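Local coordinates for protein PUF4 (Saccharomyces cerevisiae, PDB 3BWT) that binds messenger RNA through its Pumilio homology domain, the single-stranded RNA-binding part described here, at residues A[17-22]-A[52-57]; A[154-159]-A[186-191]; A[270-275]-A[311-316]. All blocks are in the same frame, centred on the assembly; numbering follows the deposited sequence.

Contact 1 of 3, residues A[17-22]-A[52-57]; sequences SLCKDQ and VELMTD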
ATOM      1  N   SER A  17      21.540 -24.177  19.568  1.00 26.84           N
ATOM      2  CA  SER A  17      21.980 -23.337  20.672  1.00 27.51           C
ATOM      3  C   SER A  17      22.607 -22.041  20.156  1.00 32.93           C
ATOM      4  O   SER A  17      22.649 -21.037  20.860  1.00 38.96           O
ATOM      5  CB  SER A  17      22.958 -24.086  21.570  1.00 25.00           C
ATOM      6  OG  SER A  17      24.268 -24.024  21.041  1.00 32.94           O
ATOM      7  N   LEU A  18      23.090 -22.061  18.919  1.00 31.56           N
ATOM      8  CA  LEU A  18      23.695 -20.879  18.321  1.00 27.43           C
ATOM      9  C   LEU A  18      22.642 -19.905  17.813  1.00 29.91           C
ATOM     10  O   LEU A  18      22.946 -18.742  17.542  1.00 32.99           O
ATOM     11  CB  LEU A  18      24.583 -21.281  17.149  1.00 27.23           C
ATOM     12  CG  LEU A  18      25.847 -22.091  17.412  1.00 30.12           C
ATOM     13  CD1 LEU A  18      26.578 -22.319  16.093  1.00 27.53           C
ATOM     14  CD2 LEU A  18      26.741 -21.379  18.413  1.00 32.14           C
ATOM     15  N   CYS A  19      21.409 -20.388  17.670  1.00 28.59           N
ATOM     16  CA  CYS A  19      20.362 -19.636  16.979  1.00 24.96           C
ATOM     17  C   CYS A  19      19.695 -18.598  17.875  1.00 38.56           C
ATOM     18  O   CYS A  19      18.815 -17.850  17.442  1.00 38.00           O
ATOM     19  CB  CYS A  19      19.341 -20.585  16.365  1.00 22.09           C
ATOM     20  SG  CYS A  19      20.054 -21.661  15.089  1.00 23.89           S
ATOM     21  N   LYS A  20      20.140 -18.571  19.126  1.00 36.75           N
ATOM     22  CA  LYS A  20      19.819 -17.518  20.076  1.00 53.66           C
ATOM     23  C   LYS A  20      20.579 -16.244  19.706  1.00 51.23           C
ATOM     24  O   LYS A  20      19.992 -15.236  19.309  1.00 36.25           O
ATOM     25  CB  LYS A  20      20.273 -17.960  21.472  1.00 48.38           C
ATOM     26  CG  LYS A  20      20.221 -19.475  21.689  1.00 51.56           C
ATOM     27  CD  LYS A  20      20.975 -19.883  22.958  1.00 75.91           C
ATOM     28  CE  LYS A  20      20.740 -21.354  23.310  1.00 61.37           C
ATOM     29  NZ  LYS A  20      21.621 -21.845  24.419  1.00 45.12           N
ATOM     30  N   ASP A  21      21.899 -16.324  19.861  1.00 49.17           N
ATOM     31  CA  ASP A  21      22.837 -15.246  19.580  1.00 27.65           C
ATOM     32  C   ASP A  21      22.696 -14.592  18.232  1.00 30.33           C
ATOM     33  O   ASP A  21      22.389 -15.237  17.233  1.00 33.25           O
ATOM     34  CB  ASP A  21      24.271 -15.768  19.658  1.00 32.12           C
ATOM     35  CG  ASP A  21      24.700 -16.052  21.061  1.00 47.18           C
ATOM     36  OD1 ASP A  21      23.981 -15.621  21.985  1.00 40.05           O
ATOM     37  OD2 ASP A  21      25.753 -16.697  21.245  1.00 71.62           O
ATOM     38  N   GLN A  22      22.981 -13.299  18.220  1.00 28.72           N
ATOM     39  CA  GLN A  22      23.117 -12.555  16.994  1.00 29.15           C
ATOM     40  C   GLN A  22      24.342 -13.046  16.258  1.00 32.76           C
ATOM     41  O   GLN A  22      24.337 -13.181  15.032  1.00 28.81           O
ATOM     42  CB  GLN A  22      23.305 -11.077  17.306  1.00 35.48           C
ATOM     43  CG  GLN A  22      23.831 -10.284  16.121  1.00 48.00           C
ATOM     44  CD  GLN A  22      23.862  -8.791  16.377  1.00 47.78           C
ATOM     45  OE1 GLN A  22      24.185  -8.343  17.479  1.00 46.94           O
ATOM     46  NE2 GLN A  22      23.525  -8.012  15.355  1.00 41.53           N
ATOM     47  N   VAL A  52       9.088 -21.975  13.950  1.00 18.97           N
ATOM     48  CA  VAL A  52       8.193 -20.910  14.395  1.00 18.80           C
ATOM     49  C   VAL A  52       8.895 -20.011  15.402  1.00 19.16           C
ATOM     50  O   VAL A  52       8.818 -18.777  15.345  1.00 20.36           O
ATOM     51  CB  VAL A  52       6.900 -21.448  15.027  1.00 17.14           C
ATOM     52  CG1 VAL A  52       5.939 -20.308  15.304  1.00 17.87           C
ATOM     53  CG2 VAL A  52       6.244 -22.463  14.126  1.00 20.31           C
ATOM     54  N   GLU A  53       9.625 -20.612  16.303  1.00 19.71           N
ATOM     55  CA  GLU A  53      10.255 -19.848  17.315  1.00 21.63           C
ATOM     56  C   GLU A  53      11.466 -19.118  16.870  1.00 20.38           C
ATOM     57  O   GLU A  53      11.788 -18.115  17.405  1.00 24.66           O
ATOM     58  CB  GLU A  53      10.451 -20.673  18.554  1.00 20.30           C
ATOM     59  CG  GLU A  53      11.028 -20.027  19.709  1.00 27.40           C
ATOM     60  CD  GLU A  53      11.111 -20.931  20.841  1.00 37.54           C
ATOM     61  OE1 GLU A  53      10.707 -22.058  20.702  1.00 40.29           O
ATOM     62  OE2 GLU A  53      11.590 -20.546  21.870  1.00 35.64           O
ATOM     63  N   LEU A  54      12.109 -19.608  15.845  1.00 18.55           N
ATOM     64  CA  LEU A  54      13.222 -18.894  15.242  1.00 18.87           C
ATOM     65  C   LEU A  54      12.742 -17.833  14.267  1.00 18.65           C
ATOM     66  O   LEU A  54      13.447 -16.864  14.013  1.00 19.53           O
ATOM     67  CB  LEU A  54      14.177 -19.851  14.534  1.00 19.61           C
ATOM     68  CG  LEU A  54      14.787 -20.920  15.425  1.00 19.52           C
ATOM     69  CD1 LEU A  54      15.759 -21.778  14.648  1.00 18.31           C
ATOM     70  CD2 LEU A  54      15.467 -20.268  16.616  1.00 24.04           C
ATOM     71  N   MET A  55      11.541 -18.015  13.731  1.00 18.61           N
ATOM     72  CA  MET A  55      10.969 -17.066  12.780  1.00 18.27           C
ATOM     73  C   MET A  55      10.556 -15.789  13.477  1.00 18.89           C
ATOM     74  O   MET A  55      10.649 -14.700  12.915  1.00 22.37           O
ATOM     75  CB  MET A  55       9.742 -17.662  12.103  1.00 17.78           C
ATOM     76  CG  MET A  55      10.032 -18.433  10.837  1.00 18.05           C
ATOM     77  SD  MET A  55       8.517 -18.918   9.981  1.00 16.55           S
ATOM     78  CE  MET A  55       9.167 -19.387   8.383  1.00 18.70           C
ATOM     79  N   THR A  56      10.073 -15.937  14.703  1.00 18.57           N
ATOM     80  CA  THR A  56       9.562 -14.815  15.469  1.00 17.93           C
ATOM     81  C   THR A  56      10.640 -14.306  16.426  1.00 18.73           C
ATOM     82  O   THR A  56      10.361 -13.573  17.379  1.00 19.41           O
ATOM     83  CB  THR A  56       8.295 -15.213  16.241  1.00 16.23           C
ATOM     84  OG1 THR A  56       8.565 -16.357  17.054  1.00 17.84           O
ATOM     85  CG2 THR A  56       7.191 -15.556  15.289  1.00 17.02           C
ATOM     86  N   ASP A  57      11.879 -14.700  16.164  1.00 18.27           N
ATOM     87  CA  ASP A  57      12.994 -14.299  17.009  1.00 17.53           C
ATOM     88  C   ASP A  57      13.753 -13.157  16.365  1.00 18.61           C
ATOM     89  O   ASP A  57      13.842 -13.076  15.132  1.00 20.22           O
ATOM     90  CB  ASP A  57      13.936 -15.470  17.256  1.00 17.48           C
ATOM     91  CG  ASP A  57      15.070 -15.100  18.172  1.00 18.15           C
ATOM     92  OD1 ASP A  57      14.840 -15.007  19.403  1.00 19.65           O
ATOM     93  OD2 ASP A  57      16.186 -14.879  17.666  1.00 17.64           O
TER

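Contact 2 of 3, residues A[154-159]-A[186-191]; sequences DAISDS and DNLCDK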
ATOM      1  N   ASP A 154     -11.443 -11.921  -2.499  1.00 25.19           N
ATOM      2  CA  ASP A 154     -12.711 -12.425  -1.987  1.00 24.97           C
ATOM      3  C   ASP A 154     -12.970 -11.890  -0.579  1.00 30.04           C
ATOM      4  O   ASP A 154     -14.053 -11.381  -0.281  1.00 28.86           O
ATOM      5  CB  ASP A 154     -12.731 -13.956  -1.982  1.00 23.81           C
ATOM      6  CG  ASP A 154     -12.695 -14.554  -3.380  1.00 31.86           C
ATOM      7  OD1 ASP A 154     -12.970 -13.831  -4.361  1.00 34.10           O
ATOM      8  OD2 ASP A 154     -12.392 -15.761  -3.498  1.00 35.55           O
ATOM      9  N   ALA A 155     -11.968 -12.000   0.286  1.00 28.89           N
ATOM     10  CA  ALA A 155     -12.107 -11.551   1.667  1.00 29.57           C
ATOM     11  C   ALA A 155     -12.361 -10.051   1.734  1.00 29.11           C
ATOM     12  O   ALA A 155     -13.124  -9.573   2.575  1.00 29.37           O
ATOM     13  CB  ALA A 155     -10.869 -11.921   2.472  1.00 25.88           C
ATOM     14  N   ILE A 156     -11.707  -9.310   0.847  1.00 26.50           N
ATOM     15  CA  ILE A 156     -11.881  -7.867   0.799  1.00 34.17           C
ATOM     16  C   ILE A 156     -13.293  -7.502   0.336  1.00 35.40           C
ATOM     17  O   ILE A 156     -13.932  -6.614   0.893  1.00 33.48           O
ATOM     18  CB  ILE A 156     -10.822  -7.195  -0.099  1.00 24.08           C
ATOM     19  CG1 ILE A 156      -9.477  -7.145   0.616  1.00 19.67           C
ATOM     20  CG2 ILE A 156     -11.231  -5.778  -0.438  1.00 35.78           C
ATOM     21  CD1 ILE A 156      -8.373  -6.618  -0.246  1.00 19.70           C
ATOM     22  N   SER A 157     -13.776  -8.201  -0.682  1.00 37.49           N
ATOM     23  CA  SER A 157     -15.124  -7.985  -1.187  1.00 36.30           C
ATOM     24  C   SER A 157     -16.163  -7.954  -0.068  1.00 36.36           C
ATOM     25  O   SER A 157     -17.167  -7.251  -0.167  1.00 60.81           O
ATOM     26  CB  SER A 157     -15.490  -9.065  -2.210  1.00 49.90           C
ATOM     27  OG  SER A 157     -14.682  -8.967  -3.376  1.00 59.49           O
ATOM     28  N   ASP A 158     -15.914  -8.700   1.002  1.00 28.91           N
ATOM     29  CA  ASP A 158     -16.911  -8.851   2.060  1.00 32.74           C
ATOM     30  C   ASP A 158     -16.718  -7.916   3.261  1.00 36.79           C
ATOM     31  O   ASP A 158     -17.649  -7.706   4.046  1.00 34.67           O
ATOM     32  CB  ASP A 158     -16.977 -10.313   2.512  1.00 38.66           C
ATOM     33  CG  ASP A 158     -17.403 -11.244   1.392  1.00 55.61           C
ATOM     34  OD1 ASP A 158     -18.012 -10.758   0.409  1.00 59.66           O
ATOM     35  OD2 ASP A 158     -17.130 -12.460   1.493  1.00 43.03           O
ATOM     36  N   SER A 159     -15.518  -7.360   3.407  1.00 31.13           N
ATOM     37  CA  SER A 159     -15.249  -6.405   4.481  1.00 28.34           C
ATOM     38  C   SER A 159     -14.672  -5.127   3.888  1.00 27.60           C
ATOM     39  O   SER A 159     -13.758  -4.528   4.439  1.00 33.60           O
ATOM     40  CB  SER A 159     -14.281  -7.000   5.506  1.00 30.94           C
ATOM     41  OG  SER A 159     -14.592  -8.360   5.787  1.00 31.60           O
ATOM     42  N   ASP A 186     -11.632  -4.871 -11.475  1.00 22.65           N
ATOM     43  CA  ASP A 186     -12.937  -4.326 -11.822  1.00 24.51           C
ATOM     44  C   ASP A 186     -13.970  -4.665 -10.750  1.00 24.00           C
ATOM     45  O   ASP A 186     -14.663  -3.784 -10.245  1.00 22.78           O
ATOM     46  CB  ASP A 186     -13.397  -4.841 -13.186  1.00 26.73           C
ATOM     47  CG  ASP A 186     -12.850  -4.016 -14.344  1.00 29.41           C
ATOM     48  OD1 ASP A 186     -11.987  -3.138 -14.119  1.00 25.62           O
ATOM     49  OD2 ASP A 186     -13.287  -4.251 -15.493  1.00 42.20           O
ATOM     50  N   ASN A 187     -14.074  -5.940 -10.393  1.00 24.45           N
ATOM     51  CA  ASN A 187     -15.022  -6.325  -9.356  1.00 27.78           C
ATOM     52  C   ASN A 187     -14.756  -5.580  -8.051  1.00 26.35           C
ATOM     53  O   ASN A 187     -15.686  -5.231  -7.326  1.00 29.52           O
ATOM     54  CB  ASN A 187     -15.030  -7.838  -9.145  1.00 30.03           C
ATOM     55  CG  ASN A 187     -15.740  -8.579 -10.269  1.00 44.12           C
ATOM     56  OD1 ASN A 187     -16.582  -8.012 -10.968  1.00 39.95           O
ATOM     57  ND2 ASN A 187     -15.404  -9.853 -10.446  1.00 54.93           N
ATOM     58  N   LEU A 188     -13.483  -5.313  -7.777  1.00 23.04           N
ATOM     59  CA  LEU A 188     -13.090  -4.580  -6.581  1.00 25.56           C
ATOM     60  C   LEU A 188     -13.465  -3.100  -6.682  1.00 26.17           C
ATOM     61  O   LEU A 188     -14.018  -2.524  -5.743  1.00 26.63           O
ATOM     62  CB  LEU A 188     -11.584  -4.733  -6.339  1.00 33.31           C
ATOM     63  CG  LEU A 188     -10.948  -3.960  -5.180  1.00 25.93           C
ATOM     64  CD1 LEU A 188     -11.728  -4.163  -3.906  1.00 18.63           C
ATOM     65  CD2 LEU A 188      -9.507  -4.392  -5.003  1.00 23.37           C
ATOM     66  N   CYS A 189     -13.171  -2.486  -7.820  1.00 20.48           N
ATOM     67  CA  CYS A 189     -13.483  -1.078  -8.007  1.00 20.46           C
ATOM     68  C   CYS A 189     -14.982  -0.823  -8.014  1.00 24.29           C
ATOM     69  O   CYS A 189     -15.440   0.223  -7.542  1.00 22.13           O
ATOM     70  CB  CYS A 189     -12.832  -0.543  -9.272  1.00 20.64           C
ATOM     71  SG  CYS A 189     -11.040  -0.435  -9.155  1.00 22.62           S
ATOM     72  N   ASP A 190     -15.746  -1.776  -8.539  1.00 25.31           N
ATOM     73  CA  ASP A 190     -17.199  -1.701  -8.464  1.00 23.54           C
ATOM     74  C   ASP A 190     -17.641  -1.518  -7.009  1.00 30.41           C
ATOM     75  O   ASP A 190     -18.398  -0.593  -6.689  1.00 37.41           O
ATOM     76  CB  ASP A 190     -17.832  -2.961  -9.043  1.00 24.12           C
ATOM     77  CG  ASP A 190     -17.753  -3.020 -10.561  1.00 27.80           C
ATOM     78  OD1 ASP A 190     -17.365  -2.014 -11.194  1.00 26.13           O
ATOM     79  OD2 ASP A 190     -18.085  -4.089 -11.118  1.00 28.47           O
ATOM     80  N   LYS A 191     -17.159  -2.390  -6.127  1.00 23.57           N
ATOM     81  CA  LYS A 191     -17.489  -2.297  -4.706  1.00 25.31           C
ATOM     82  C   LYS A 191     -17.052  -0.961  -4.101  1.00 28.21           C
ATOM     83  O   LYS A 191     -17.827  -0.288  -3.398  1.00 22.60           O
ATOM     84  CB  LYS A 191     -16.874  -3.463  -3.937  1.00 25.88           C
ATOM     85  CG  LYS A 191     -17.244  -4.822  -4.519  1.00 32.99           C
ATOM     86  CD  LYS A 191     -17.354  -5.883  -3.445  1.00 46.38           C
ATOM     87  CE  LYS A 191     -18.058  -7.122  -3.973  1.00 58.39           C
ATOM     88  NZ  LYS A 191     -18.756  -7.860  -2.875  1.00 64.90           N
TER

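Contact 3 of 3, residues A[270-275]-A[311-316]; sequences GGETGI and APLLVG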
ATOM      1  N   GLY A 270     -19.703  26.984  -8.188  1.00 42.21           N
ATOM      2  CA  GLY A 270     -19.047  27.616  -7.061  1.00 27.83           C
ATOM      3  C   GLY A 270     -19.191  29.126  -7.101  1.00 31.81           C
ATOM      4  O   GLY A 270     -19.624  29.745  -6.130  1.00 28.86           O
ATOM      5  N   GLY A 271     -18.823  29.717  -8.235  1.00 37.00           N
ATOM      6  CA  GLY A 271     -18.909  31.157  -8.416  1.00 26.08           C
ATOM      7  C   GLY A 271     -18.047  31.918  -7.430  1.00 32.62           C
ATOM      8  O   GLY A 271     -17.144  31.346  -6.810  1.00 31.84           O
ATOM      9  N   GLU A 272     -18.317  33.213  -7.271  1.00 36.44           N
ATOM     10  CA  GLU A 272     -17.499  34.030  -6.383  1.00 37.69           C
ATOM     11  C   GLU A 272     -17.619  33.566  -4.928  1.00 31.07           C
ATOM     12  O   GLU A 272     -16.647  33.599  -4.177  1.00 30.43           O
ATOM     13  CB  GLU A 272     -17.817  35.526  -6.525  1.00 34.43           C
ATOM     14  CG  GLU A 272     -16.750  36.432  -5.874  1.00 68.73           C
ATOM     15  CD  GLU A 272     -16.698  37.841  -6.464  1.00 87.29           C
ATOM     16  OE1 GLU A 272     -17.736  38.540  -6.426  1.00 96.20           O
ATOM     17  OE2 GLU A 272     -15.614  38.254  -6.952  1.00 50.35           O
ATOM     18  N   THR A 273     -18.810  33.128  -4.537  1.00 25.24           N
ATOM     19  CA  THR A 273     -19.015  32.612  -3.193  1.00 25.70           C
ATOM     20  C   THR A 273     -18.164  31.360  -2.926  1.00 32.86           C
ATOM     21  O   THR A 273     -17.403  31.309  -1.956  1.00 31.42           O
ATOM     22  CB  THR A 273     -20.502  32.327  -2.927  1.00 26.64           C
ATOM     23  OG1 THR A 273     -21.153  33.550  -2.554  1.00 43.57           O
ATOM     24  CG2 THR A 273     -20.668  31.324  -1.805  1.00 25.77           C
ATOM     25  N   GLY A 274     -18.289  30.358  -3.789  1.00 27.36           N
ATOM     26  CA  GLY A 274     -17.494  29.154  -3.658  1.00 27.64           C
ATOM     27  C   GLY A 274     -16.005  29.444  -3.717  1.00 26.88           C
ATOM     28  O   GLY A 274     -15.219  28.953  -2.902  1.00 26.50           O
ATOM     29  N   ILE A 275     -15.604  30.243  -4.693  1.00 25.41           N
ATOM     30  CA  ILE A 275     -14.195  30.563  -4.842  1.00 26.13           C
ATOM     31  C   ILE A 275     -13.675  31.335  -3.634  1.00 24.12           C
ATOM     32  O   ILE A 275     -12.555  31.107  -3.185  1.00 27.17           O
ATOM     33  CB  ILE A 275     -13.921  31.310  -6.162  1.00 25.85           C
ATOM     34  CG1 ILE A 275     -13.796  30.299  -7.300  1.00 22.80           C
ATOM     35  CG2 ILE A 275     -12.651  32.139  -6.061  1.00 25.03           C
ATOM     36  CD1 ILE A 275     -14.200  30.850  -8.645  1.00 31.43           C
ATOM     37  N   ALA A 311      -8.995  37.786  -8.248  1.00 27.41           N
ATOM     38  CA  ALA A 311      -8.237  39.023  -8.029  1.00 31.45           C
ATOM     39  C   ALA A 311      -8.977  40.127  -7.247  1.00 35.60           C
ATOM     40  O   ALA A 311      -8.352  40.866  -6.468  1.00 25.10           O
ATOM     41  CB  ALA A 311      -7.682  39.564  -9.351  1.00 23.82           C
ATOM     42  N   PRO A 312     -10.301  40.254  -7.464  1.00 26.00           N
ATOM     43  CA  PRO A 312     -11.104  41.202  -6.682  1.00 25.84           C
ATOM     44  C   PRO A 312     -11.105  40.863  -5.194  1.00 31.07           C
ATOM     45  O   PRO A 312     -11.331  41.738  -4.348  1.00 39.43           O
ATOM     46  CB  PRO A 312     -12.514  41.022  -7.252  1.00 23.09           C
ATOM     47  CG  PRO A 312     -12.309  40.489  -8.611  1.00 28.63           C
ATOM     48  CD  PRO A 312     -11.085  39.628  -8.541  1.00 26.40           C
ATOM     49  N   LEU A 313     -10.846  39.601  -4.878  1.00 24.73           N
ATOM     50  CA  LEU A 313     -10.932  39.135  -3.503  1.00 26.69           C
ATOM     51  C   LEU A 313      -9.627  39.354  -2.762  1.00 27.55           C
ATOM     52  O   LEU A 313      -9.605  39.402  -1.534  1.00 28.28           O
ATOM     53  CB  LEU A 313     -11.336  37.660  -3.464  1.00 23.56           C
ATOM     54  CG  LEU A 313     -12.794  37.447  -3.861  1.00 26.51           C
ATOM     55  CD1 LEU A 313     -13.087  36.009  -4.291  1.00 24.96           C
ATOM     56  CD2 LEU A 313     -13.685  37.878  -2.704  1.00 24.96           C
ATOM     57  N   LEU A 314      -8.544  39.502  -3.513  1.00 24.46           N
ATOM     58  CA  LEU A 314      -7.228  39.646  -2.904  1.00 29.46           C
ATOM     59  C   LEU A 314      -6.914  41.085  -2.521  1.00 34.45           C
ATOM     60  O   LEU A 314      -6.066  41.733  -3.134  1.00 41.94           O
ATOM     61  CB  LEU A 314      -6.142  39.073  -3.817  1.00 31.23           C
ATOM     62  CG  LEU A 314      -6.193  37.550  -3.946  1.00 25.57           C
ATOM     63  CD1 LEU A 314      -5.202  37.057  -4.975  1.00 32.50           C
ATOM     64  CD2 LEU A 314      -5.934  36.903  -2.608  1.00 26.57           C
ATOM     65  N   VAL A 315      -7.602  41.580  -1.498  1.00 40.75           N
ATOM     66  CA  VAL A 315      -7.383  42.938  -1.014  1.00 38.56           C
ATOM     67  C   VAL A 315      -7.441  43.026   0.516  1.00 49.06           C
ATOM     68  O   VAL A 315      -8.164  42.278   1.181  1.00 40.92           O
ATOM     69  CB  VAL A 315      -8.377  43.931  -1.649  1.00 39.68           C
ATOM     70  CG1 VAL A 315      -8.122  44.046  -3.146  1.00 42.58           C
ATOM     71  CG2 VAL A 315      -9.815  43.495  -1.382  1.00 33.79           C
ATOM     72  N   GLY A 316      -6.661  43.944   1.068  1.00 66.11           N
ATOM     73  CA  GLY A 316      -6.631  44.146   2.502  1.00 67.82           C
ATOM     74  C   GLY A 316      -5.897  43.036   3.226  1.00 71.96           C
ATOM     75  O   GLY A 316      -4.748  42.724   2.892  1.00 60.81           O
TER

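Contact 1 of 3, residues A[17-22]-A[52-57]
Leu54 reaches from helix 51-55 to Cys19 with the forked end of its side chain. Its CB lies well back from the other segment. With CG anti to its own carbonyl carbon (chi1 -59°), the chain turns toward the gap, and CG stands 4.7 Å from CB of Cys19. Both methyls face that carbon from the same side: CD2 comes to 3.9 Å from CB of Cys19 and CD1 to 4.1 Å from it, while CD1 also lies 4.3 Å from SG of Cys19. A branched leucine suits this place because its fork meets a small side chain with both prongs, and both residues are buried. Leu54 rests further on Ile64, and Cys19 on Leu28 and Leu63. The contact thus joins Pumilio repeat 1, which holds 17-22, to Pumilio repeat 2, which holds 52-57, the side-by-side stacking of successive repeats that builds the alpha-helical Pumilio fold. Nearer the surface, Asp57 brings its carboxylate beside the turn at Cys19 and Lys20. Its OD2 is 4.0 Å from the backbone O of Cys19, proximity without a bond between two acceptors. OD2 of Asp57 instead accepts from the backbone N atoms of Phe59 and Gly60, so short, negative aspartate suits a position capping N-H groups in the turn that leads into helix 60-70. Lys20 lies at the exposed margin, its CB directed away from 52-57.

Contact 2 of 3, residues A[154-159]-A[186-191]
Lys191 lays the end of its side chain along Ser157, and its NZ donates a hydrogen bond of 3.2 Å to the backbone O of Ser157. The ammonium approaches from above the carbonyl plane, 49° out of it, with a C=O...NZ angle of 111°, so it meets the side of the carbonyl instead of a lone pair. The aliphatic part shares in the contact: CD lies 3.8 Å from CA of Ser157, and CE 3.7 Å from its CB. A bend at chi2 brings the outer methylenes against Ser157. Lysine fits well here, since its methylenes can pack on a neighbouring helix while the amine reaches a carbonyl in the final turn of helix 146-158. Asp158 OD1 stands 4.4 Å from the same NZ, too far for a salt bridge, though its charge may still favour the ammonium.

Deeper in, CG2 of Ile156 meets CD1 of Leu188 at 3.9 Å, the two buried side chains crossing at a slant. Behind them comes helix 169-179, where Cys176 touches both residues and Leu173 touches Ile156. Ser157 is small enough to let the lysine lie close, and its OG bonds to Phe153 O within its own helix. The short axes of 154-158 and 186-191 run nearly parallel, 12° apart, at a closest approach of 10.3 Å. Such recurring parallel helices, stacked over an inner helix, are typical of the Pumilio homology domain and its curved repeat superhelix.

Contact 3 of 3, residues A[270-275]-A[311-316]
Glu272 and Leu313 are the nearest residues along the two backbones, their CA atoms 8.8 Å apart, where kinked helix 256-279 faces a short helix-like bend after helix 300-310. This brings Pumilio repeat 8, which holds 270-275, against the loop between helices 300-310 and 322-328, at the C-terminal end of the array. At the kink, Gly271 has a positive phi (61°), a conformation that glycine takes up readily. Glu272 extends from the helix with CG anti to its N (chi1 -166°). Its methylene CG, not its carboxylate, meets CD1 of Leu313 at 4.0 Å. Farther out, OE2 comes to 4.2 Å from CB of Pro312, at the exposed margin of the contact. On the buried side, CG2 of Ile275 approaches the same Leu313 CD1 at 4.3 Å. Leucine suits this spot because a single methyl can serve both neighbours, and its side chain also rests on Gln276 and Leu279 of helix 256-279. Ile309 of helix 300-310 touches both Glu272 and Ile275. The chemistry is chiefly apolar: carbon meets carbon on the inside and the glutamate keeps its charged end outside, so the segments meet through van der Waals contact without a polar bond between them.

Overall arrangement
The three contacts follow one another along a single arc of helical repeats. Contact 1 and contact 3 lie on opposite sides of the chain's centre, with centres about 65 Å apart, whereas contact 2 lies between them in sequence, its centre about 39 Å from that of contact 1 and about 42 Å from that of contact 3. None touches another; even the closest pair, contacts 1 and 2, leaves about 22 Å between nearest atoms. Contacts 1 and 2 join recurring elements of the repeats, while contact 3 ties in the C-terminal end. All three lie within the curved repeat scaffold, whose concave face, as in other PUF proteins, probably receives the RNA.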